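Local coordinates for Aac(6')-Ih protein (Acinetobacter baumannii, PDB 4E8O), which is an aminoglycoside 6'-N-acetyltransferase of the GNAT superfamily that probably transfers an acetyl group from acetyl coenzyme A to aminoglycoside antibiotics, consistent with a role in resistance, at residues 68-71 with 75-78; 97-102 with 146-151; 116-121 with 131-136. All blocks are in the same frame, centred on the assembly; numbering follows the deposited sequence.

In the fold
The three contacts run through one mixed sheet of the GNAT fold. Contact 1 is the hairpin of strands 63-69 and 75-84. Its centre lies about 18 Å from the centres of both others; A77 CB meets L117 CD1 of contact 3 at 3.9 Å, and M78 O meets I102 CG1 of contact 2 at 3.8 Å. Contacts 2 and 3 are about 7 Å apart, centre to centre, and join where H148 NE2 and S135 OG are 2.6 Å apart, a probable hydrogen bond. As in other GNAT enzymes, acetyl coenzyme A would be expected to lie beside strands 96-104 and 132-138, which contribute to contacts 2 and 3 respectively.

Contact 1. Residues 68-71 with 75-78; sequences AYTD and AIAM
I76 of the second hairpin strand lies against A68 and T70 of the first, and its side chain can be followed atom by atom. CB carries two branches. The methyl CG2 goes to T70 CG2 at 3.9 Å, the two side chains slanting across one another. The other branch is turned between the backbone N and the carbonyl carbon (chi1 53°), which lays CG1 3.6 Å from A68 O and also within reach of T70 CG2; at the tip, CD1 comes to rest 4.0 Å from A68 CB. The backbone of I76 uses the same carbonyl: I76 N donates to A68 O at 3.0 Å. A68 N in turn gives a 2.9 Å bond to A77 O, so the two polar groups of A68 are engaged by successive residues of the partner strand. Y69 and A75 form a non-hydrogen-bonded antiparallel pair. Here A75 CB sits over one face of the tyrosine ring, 4.3 Å from its centroid in a CH-pi contact, while the OH beyond is hydrogen-bonded to D34 of helix 32-42. The turn of the hairpin is tied by T70 OG1, which accepts a bond from Q74 N. On the side where A68 and A77 meet through their CB methyls, helix 113-127 packs; helix 32-42 lies against A75. Chemically, two main-chain bonds at A68 hold the strands together, and the side-chain contacts around them are apolar; the polar ends of Y69 and T70 turn instead to D34 and Q74.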
loop_
_atom_site.group_PDB
_atom_site.type_symbol
_atom_site.label_atom_id
_atom_site.label_comp_id
_atom_site.label_asym_id
_atom_site.label_seq_id
_atom_site.Cartn_x
_atom_site.Cartn_y
_atom_site.Cartn_z
ATOM N N ALA B 68 -0.443 -26.344 3.364
ATOM C CA ALA B 68 -1.431 -27.412 3.464
ATOM C C ALA B 68 -0.801 -28.702 2.955
ATOM O O ALA B 68 -0.221 -28.725 1.868
ATOM C CB ALA B 68 -2.677 -27.070 2.664
ATOM N N TYR B 69 -0.903 -29.767 3.746
ATOM C CA TYR B 69 -0.306 -31.047 3.385
ATOM C C TYR B 69 -1.369 -32.116 3.148
ATOM O O TYR B 69 -2.501 -32.001 3.625
ATOM C CB TYR B 69 0.646 -31.526 4.487
ATOM C CG TYR B 69 1.976 -30.803 4.554
ATOM C CD1 TYR B 69 3.103 -31.323 3.929
ATOM C CD2 TYR B 69 2.110 -29.617 5.261
ATOM C CE1 TYR B 69 4.320 -30.677 4.000
ATOM C CE2 TYR B 69 3.324 -28.964 5.337
ATOM C CZ TYR B 69 4.423 -29.499 4.703
ATOM O OH TYR B 69 5.634 -28.854 4.773
ATOM N N THR B 70 -0.997 -33.155 2.407
ATOM C CA THR B 70 -1.850 -34.324 2.244
ATOM C C THR B 70 -1.492 -35.362 3.300
ATOM O O THR B 70 -0.742 -35.074 4.236
ATOM C CB THR B 70 -1.695 -34.951 0.843
ATOM O OG1 THR B 70 -0.375 -35.487 0.700
ATOM C CG2 THR B 70 -1.925 -33.908 -0.235
ATOM N N ASP B 71 -2.043 -36.563 3.144
ATOM C CA ASP B 71 -1.708 -37.704 3.986
ATOM C C ASP B 71 -0.265 -38.099 3.761
ATOM O O ASP B 71 0.466 -38.435 4.696
ATOM C CB ASP B 71 -2.584 -38.891 3.600
ATOM C CG ASP B 71 -4.050 -38.567 3.665
ATOM O OD1 ASP B 71 -4.455 -37.960 4.674
ATOM O OD2 ASP B 71 -4.789 -38.905 2.713
ATOM N N ALA B 75 3.170 -31.171 0.164
ATOM C CA ALA B 75 2.737 -29.786 0.296
ATOM C C ALA B 75 2.048 -29.369 -0.996
ATOM O O ALA B 75 2.678 -29.340 -2.058
ATOM C CB ALA B 75 3.916 -28.879 0.588
ATOM N N ILE B 76 0.757 -29.052 -0.907
ATOM C CA ILE B 76 -0.037 -28.770 -2.101
ATOM C C ILE B 76 -0.564 -27.338 -2.175
ATOM O O ILE B 76 -1.142 -26.943 -3.189
ATOM C CB ILE B 76 -1.198 -29.797 -2.289
ATOM C CG1 ILE B 76 -2.063 -29.914 -1.026
ATOM C CG2 ILE B 76 -0.647 -31.159 -2.678
ATOM C CD1 ILE B 76 -3.179 -28.879 -0.919
ATOM N N ALA B 77 -0.370 -26.570 -1.104
ATOM C CA ALA B 77 -0.818 -25.178 -1.061
ATOM C C ALA B 77 -0.052 -24.365 -0.022
ATOM O O ALA B 77 0.441 -24.916 0.964
ATOM C CB ALA B 77 -2.313 -25.105 -0.785
ATOM N N MET B 78 0.035 -23.055 -0.244
ATOM C CA MET B 78 0.685 -22.144 0.698
ATOM C C MET B 78 -0.039 -20.807 0.733
ATOM O O MET B 78 -0.691 -20.425 -0.239
ATOM C CB MET B 78 2.143 -21.900 0.306
ATOM C CG MET B 78 2.317 -21.373 -1.110
ATOM S SD MET B 78 3.789 -20.345 -1.329
ATOM C CE MET B 78 3.148 -18.747 -0.835
#

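Contact 2. Residues 97-102 with 146-151; sequences AFLEGI and AMHQAL
I102, the residue most buried by this contact, sends its two branches to different parts of the segment 146-151. CG1 is anti to the backbone N (chi1 -176°) and the chain is fully extended, which carries CD1 out to meet L151 CD1 tip to tip at 4.2 Å. CG2 lies against M147, 4.0 Å from SD, and there the two side chains run past each other in opposite directions. The bend of M147 at its last torsion (chi3 61°) brings the terminal CE back to I102 CG2, also at 4.0 Å. L99, on the other side of the bulge at E100 and G101, also points toward the helix: its CD2 approaches the H148 ring obliquely, 4.2 Å from NE2. That nitrogen is hydrogen-bonded to S135, and ND1 to the carbonyl of S144, so both ring nitrogens are engaged and the imidazole is held in its orientation. The bulge, of the classic kind, sets E100 and G101 together opposite E80 of strand 75-84. The apolar seam thus joins strand 96-104 to helix 142-150 and the L151 that follows; L151 reaches on to helix 113-127, L99 borders strand 132-138, and the H148 ring stacks on F162 of the second subunit.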
loop_
_atom_site.group_PDB
_atom_site.type_symbol
_atom_site.label_atom_id
_atom_site.label_comp_id
_atom_site.label_asym_id
_atom_site.label_seq_id
_atom_site.Cartn_x
_atom_site.Cartn_y
_atom_site.Cartn_z
ATOM N N ALA B 97 -5.468 -6.917 8.118
ATOM C CA ALA B 97 -4.732 -8.077 7.624
ATOM C C ALA B 97 -4.547 -7.879 6.130
ATOM O O ALA B 97 -5.338 -7.185 5.500
ATOM C CB ALA B 97 -5.494 -9.351 7.897
ATOM N N PHE B 98 -3.504 -8.467 5.555
ATOM C CA PHE B 98 -3.291 -8.326 4.118
ATOM C C PHE B 98 -2.788 -9.629 3.518
ATOM O O PHE B 98 -1.856 -10.237 4.050
ATOM C CB PHE B 98 -2.320 -7.173 3.826
ATOM C CG PHE B 98 -2.172 -6.851 2.359
ATOM C CD1 PHE B 98 -2.959 -5.874 1.763
ATOM C CD2 PHE B 98 -1.231 -7.509 1.584
ATOM C CE1 PHE B 98 -2.818 -5.572 0.416
ATOM C CE2 PHE B 98 -1.081 -7.214 0.237
ATOM C CZ PHE B 98 -1.877 -6.243 -0.349
ATOM N N LEU B 99 -3.412 -10.056 2.421
ATOM C CA LEU B 99 -3.026 -11.292 1.746
ATOM C C LEU B 99 -1.837 -11.031 0.835
ATOM O O LEU B 99 -1.962 -10.332 -0.175
ATOM C CB LEU B 99 -4.195 -11.856 0.927
ATOM C CG LEU B 99 -3.957 -13.244 0.333
ATOM C CD1 LEU B 99 -3.781 -14.242 1.454
ATOM C CD2 LEU B 99 -5.092 -13.670 -0.590
ATOM N N GLU B 100 -0.682 -11.582 1.195
ATOM C CA GLU B 100 0.523 -11.353 0.416
ATOM C C GLU B 100 0.599 -12.332 -0.741
ATOM O O GLU B 100 1.051 -11.976 -1.828
ATOM C CB GLU B 100 1.764 -11.478 1.299
ATOM C CG GLU B 100 1.766 -10.547 2.505
ATOM C CD GLU B 100 2.206 -9.141 2.164
ATOM O OE1 GLU B 100 2.616 -8.905 1.011
ATOM O OE2 GLU B 100 2.150 -8.264 3.055
ATOM N N GLY B 101 0.150 -13.562 -0.512
ATOM C CA GLY B 101 0.202 -14.570 -1.549
ATOM C C GLY B 101 -0.530 -15.834 -1.169
ATOM O O GLY B 101 -0.507 -16.261 -0.013
ATOM N N ILE B 102 -1.186 -16.433 -2.154
ATOM C CA ILE B 102 -1.816 -17.724 -1.960
ATOM C C ILE B 102 -1.587 -18.549 -3.217
ATOM O O ILE B 102 -1.623 -18.022 -4.333
ATOM C CB ILE B 102 -3.321 -17.572 -1.646
ATOM C CG1 ILE B 102 -3.952 -18.933 -1.341
ATOM C CG2 ILE B 102 -4.037 -16.831 -2.774
ATOM C CD1 ILE B 102 -5.416 -18.857 -0.955
ATOM N N ALA B 146 -11.215 -13.266 -10.163
ATOM C CA ALA B 146 -12.240 -14.288 -9.977
ATOM C C ALA B 146 -11.962 -15.122 -8.726
ATOM O O ALA B 146 -12.884 -15.472 -7.987
ATOM C CB ALA B 146 -12.351 -15.171 -11.211
ATOM N N MET B 147 -10.691 -15.439 -8.493
ATOM C CA MET B 147 -10.289 -16.170 -7.292
ATOM C C MET B 147 -10.591 -15.391 -6.012
ATOM O O MET B 147 -11.102 -15.958 -5.042
ATOM C CB MET B 147 -8.796 -16.518 -7.338
ATOM C CG MET B 147 -8.292 -17.178 -6.063
ATOM S SD MET B 147 -6.492 -17.205 -5.897
ATOM C CE MET B 147 -6.108 -15.456 -5.901
ATOM N N HIS B 148 -10.272 -14.097 -6.009
ATOM C CA HIS B 148 -10.537 -13.249 -4.845
ATOM C C HIS B 148 -12.020 -13.209 -4.507
ATOM O O HIS B 148 -12.393 -13.284 -3.339
ATOM C CB HIS B 148 -10.025 -11.824 -5.070
ATOM C CG HIS B 148 -8.598 -11.624 -4.673
ATOM N ND1 HIS B 148 -7.557 -11.703 -5.573
ATOM C CD2 HIS B 148 -8.038 -11.349 -3.472
ATOM C CE1 HIS B 148 -6.416 -11.489 -4.942
ATOM N NE2 HIS B 148 -6.680 -11.273 -3.667
ATOM N N GLN B 149 -12.867 -13.078 -5.523
ATOM C CA GLN B 149 -14.304 -13.036 -5.289
ATOM C C GLN B 149 -14.830 -14.385 -4.811
ATOM O O GLN B 149 -15.774 -14.446 -4.032
ATOM C CB GLN B 149 -15.044 -12.558 -6.545
ATOM C CG GLN B 149 -14.629 -11.154 -7.006
ATOM C CD GLN B 149 -15.361 -10.703 -8.257
ATOM O OE1 GLN B 149 -15.939 -11.516 -8.982
ATOM N NE2 GLN B 149 -15.342 -9.401 -8.515
ATOM N N ALA B 150 -14.200 -15.464 -5.261
ATOM C CA ALA B 150 -14.624 -16.808 -4.874
ATOM C C ALA B 150 -14.264 -17.095 -3.418
ATOM O O ALA B 150 -14.797 -18.026 -2.813
ATOM C CB ALA B 150 -14.007 -17.845 -5.794
ATOM N N LEU B 151 -13.352 -16.293 -2.871
ATOM C CA LEU B 151 -12.916 -16.429 -1.482
ATOM C C LEU B 151 -13.654 -15.472 -0.539
ATOM O O LEU B 151 -13.391 -15.454 0.667
ATOM C CB LEU B 151 -11.401 -16.218 -1.368
ATOM C CG LEU B 151 -10.519 -17.312 -1.980
ATOM C CD1 LEU B 151 -9.037 -17.006 -1.814
ATOM C CD2 LEU B 151 -10.857 -18.656 -1.369
#

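Contact 3. Residues 116-121 with 131-136; sequences GLVQQV and TEFASD
F133 pushes the far end of its ring against V121 and V118, two residues one helical turn apart on helix 113-127. The contact belongs to the beta-alpha-beta unit of the GNAT fold: strand 96-104, helix 113-127, then strand 132-138, parallel to the first and next to it in the sheet. CG of F133 stands anti to the backbone N (chi1 -172°), which sends the ring off the strand toward the helix. With chi2 at 2° the ring plane nearly contains the bond from CA to CB, an uncommon setting for phenylalanine. V121 meets the ring at CZ, with its side chain at about a right angle to that of F133; its CB is 3.8 Å from CZ. V118 crosses more obliquely, bringing CG1 to within 3.8 Å of CE2. Both valines come at a slant to the ring. No hydrogen bond links the segments, so the helix meets the strand here through hydrocarbon. F153 adds an edge-to-face ring contact to F133, and A97 of the neighbouring strand also touches it. Strand 132-138 is not the edge of the sheet in the dimer: residues 132-136 pair antiparallel with a strand of the second subunit, so helix 113-127 packs on a sheet that runs through the dimer interface. The tightest approach between helix and strand is that of V121 CG1 to F133 CZ, 3.5 Å.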
loop_
_atom_site.group_PDB
_atom_site.type_symbol
_atom_site.label_atom_id
_atom_site.label_comp_id
_atom_site.label_asym_id
_atom_site.label_seq_id
_atom_site.Cartn_x
_atom_site.Cartn_y
_atom_site.Cartn_z
ATOM N N GLY B 116 -10.091 -22.667 3.502
ATOM C CA GLY B 116 -9.555 -23.023 4.803
ATOM C C GLY B 116 -8.327 -22.215 5.181
ATOM O O GLY B 116 -8.143 -21.864 6.348
ATOM N N LEU B 117 -7.474 -21.930 4.201
ATOM C CA LEU B 117 -6.271 -21.145 4.454
ATOM C C LEU B 117 -6.637 -19.710 4.831
ATOM O O LEU B 117 -6.109 -19.157 5.799
ATOM C CB LEU B 117 -5.349 -21.167 3.231
ATOM C CG LEU B 117 -4.593 -22.470 2.953
ATOM C CD1 LEU B 117 -4.102 -22.508 1.514
ATOM C CD2 LEU B 117 -3.424 -22.621 3.904
ATOM N N VAL B 118 -7.548 -19.119 4.063
ATOM C CA VAL B 118 -8.046 -17.772 4.328
ATOM C C VAL B 118 -8.652 -17.677 5.726
ATOM O O VAL B 118 -8.386 -16.721 6.459
ATOM C CB VAL B 118 -9.089 -17.359 3.270
ATOM C CG1 VAL B 118 -9.888 -16.141 3.725
ATOM C CG2 VAL B 118 -8.408 -17.094 1.936
ATOM N N GLN B 119 -9.443 -18.683 6.097
ATOM C CA GLN B 119 -10.091 -18.717 7.407
ATOM C C GLN B 119 -9.091 -18.730 8.559
ATOM O O GLN B 119 -9.386 -18.227 9.641
ATOM C CB GLN B 119 -11.031 -19.926 7.516
ATOM C CG GLN B 119 -12.304 -19.795 6.694
ATOM C CD GLN B 119 -13.278 -20.936 6.920
ATOM O OE1 GLN B 119 -14.041 -21.298 6.024
ATOM N NE2 GLN B 119 -13.271 -21.499 8.127
ATOM N N GLN B 120 -7.915 -19.308 8.329
ATOM C CA GLN B 120 -6.879 -19.344 9.357
ATOM C C GLN B 120 -6.260 -17.967 9.571
ATOM O O GLN B 120 -5.865 -17.630 10.685
ATOM C CB GLN B 120 -5.796 -20.370 9.008
ATOM C CG GLN B 120 -6.258 -21.820 9.133
ATOM C CD GLN B 120 -6.668 -22.191 10.551
ATOM O OE1 GLN B 120 -5.957 -21.898 11.515
ATOM N NE2 GLN B 120 -7.825 -22.832 10.681
ATOM N N VAL B 121 -6.181 -17.170 8.507
ATOM C CA VAL B 121 -5.675 -15.802 8.618
ATOM C C VAL B 121 -6.608 -14.941 9.468
ATOM O O VAL B 121 -6.150 -14.148 10.293
ATOM C CB VAL B 121 -5.519 -15.143 7.240
ATOM C CG1 VAL B 121 -4.875 -13.769 7.371
ATOM C CG2 VAL B 121 -4.687 -16.022 6.333
ATOM N N THR B 131 -10.388 -5.908 11.759
ATOM C CA THR B 131 -11.755 -6.201 11.342
ATOM C C THR B 131 -11.839 -6.232 9.821
ATOM O O THR B 131 -12.892 -6.537 9.253
ATOM C CB THR B 131 -12.741 -5.149 11.858
ATOM O OG1 THR B 131 -12.431 -3.881 11.269
ATOM C CG2 THR B 131 -12.658 -5.040 13.372
ATOM N N GLU B 132 -10.732 -5.898 9.163
ATOM C CA GLU B 132 -10.678 -5.923 7.707
ATOM C C GLU B 132 -9.512 -6.779 7.208
ATOM O O GLU B 132 -8.444 -6.818 7.829
ATOM C CB GLU B 132 -10.600 -4.497 7.137
ATOM C CG GLU B 132 -11.908 -3.712 7.243
ATOM C CD GLU B 132 -11.809 -2.320 6.654
ATOM O OE1 GLU B 132 -10.747 -1.684 6.814
ATOM O OE2 GLU B 132 -12.789 -1.855 6.033
ATOM N N PHE B 133 -9.739 -7.460 6.085
ATOM C CA PHE B 133 -8.771 -8.360 5.465
ATOM C C PHE B 133 -8.715 -7.929 4.003
ATOM O O PHE B 133 -9.687 -8.102 3.260
ATOM C CB PHE B 133 -9.269 -9.806 5.584
ATOM C CG PHE B 133 -8.271 -10.858 5.150
ATOM C CD1 PHE B 133 -6.996 -10.519 4.733
ATOM C CD2 PHE B 133 -8.627 -12.201 5.162
ATOM C CE1 PHE B 133 -6.095 -11.493 4.332
ATOM C CE2 PHE B 133 -7.732 -13.183 4.767
ATOM C CZ PHE B 133 -6.464 -12.828 4.349
ATOM N N ALA B 134 -7.590 -7.348 3.602
ATOM C CA ALA B 134 -7.449 -6.798 2.258
ATOM C C ALA B 134 -6.453 -7.608 1.446
ATOM O O ALA B 134 -5.729 -8.444 1.985
ATOM C CB ALA B 134 -7.016 -5.340 2.318
ATOM N N SER B 135 -6.421 -7.350 0.144
ATOM C CA SER B 135 -5.524 -8.041 -0.773
ATOM C C SER B 135 -5.461 -7.195 -2.030
ATOM O O SER B 135 -6.153 -6.175 -2.126
ATOM C CB SER B 135 -6.059 -9.435 -1.092
ATOM O OG SER B 135 -5.169 -10.169 -1.923
ATOM N N ASP B 136 -4.626 -7.592 -2.985
ATOM C CA ASP B 136 -4.602 -6.902 -4.270
ATOM C C ASP B 136 -4.165 -7.853 -5.374
ATOM O O ASP B 136 -3.734 -8.975 -5.101
ATOM C CB ASP B 136 -3.715 -5.645 -4.223
ATOM C CG ASP B 136 -2.237 -5.966 -4.058
ATOM O OD1 ASP B 136 -1.878 -7.147 -3.863
ATOM O OD2 ASP B 136 -1.422 -5.025 -4.114
#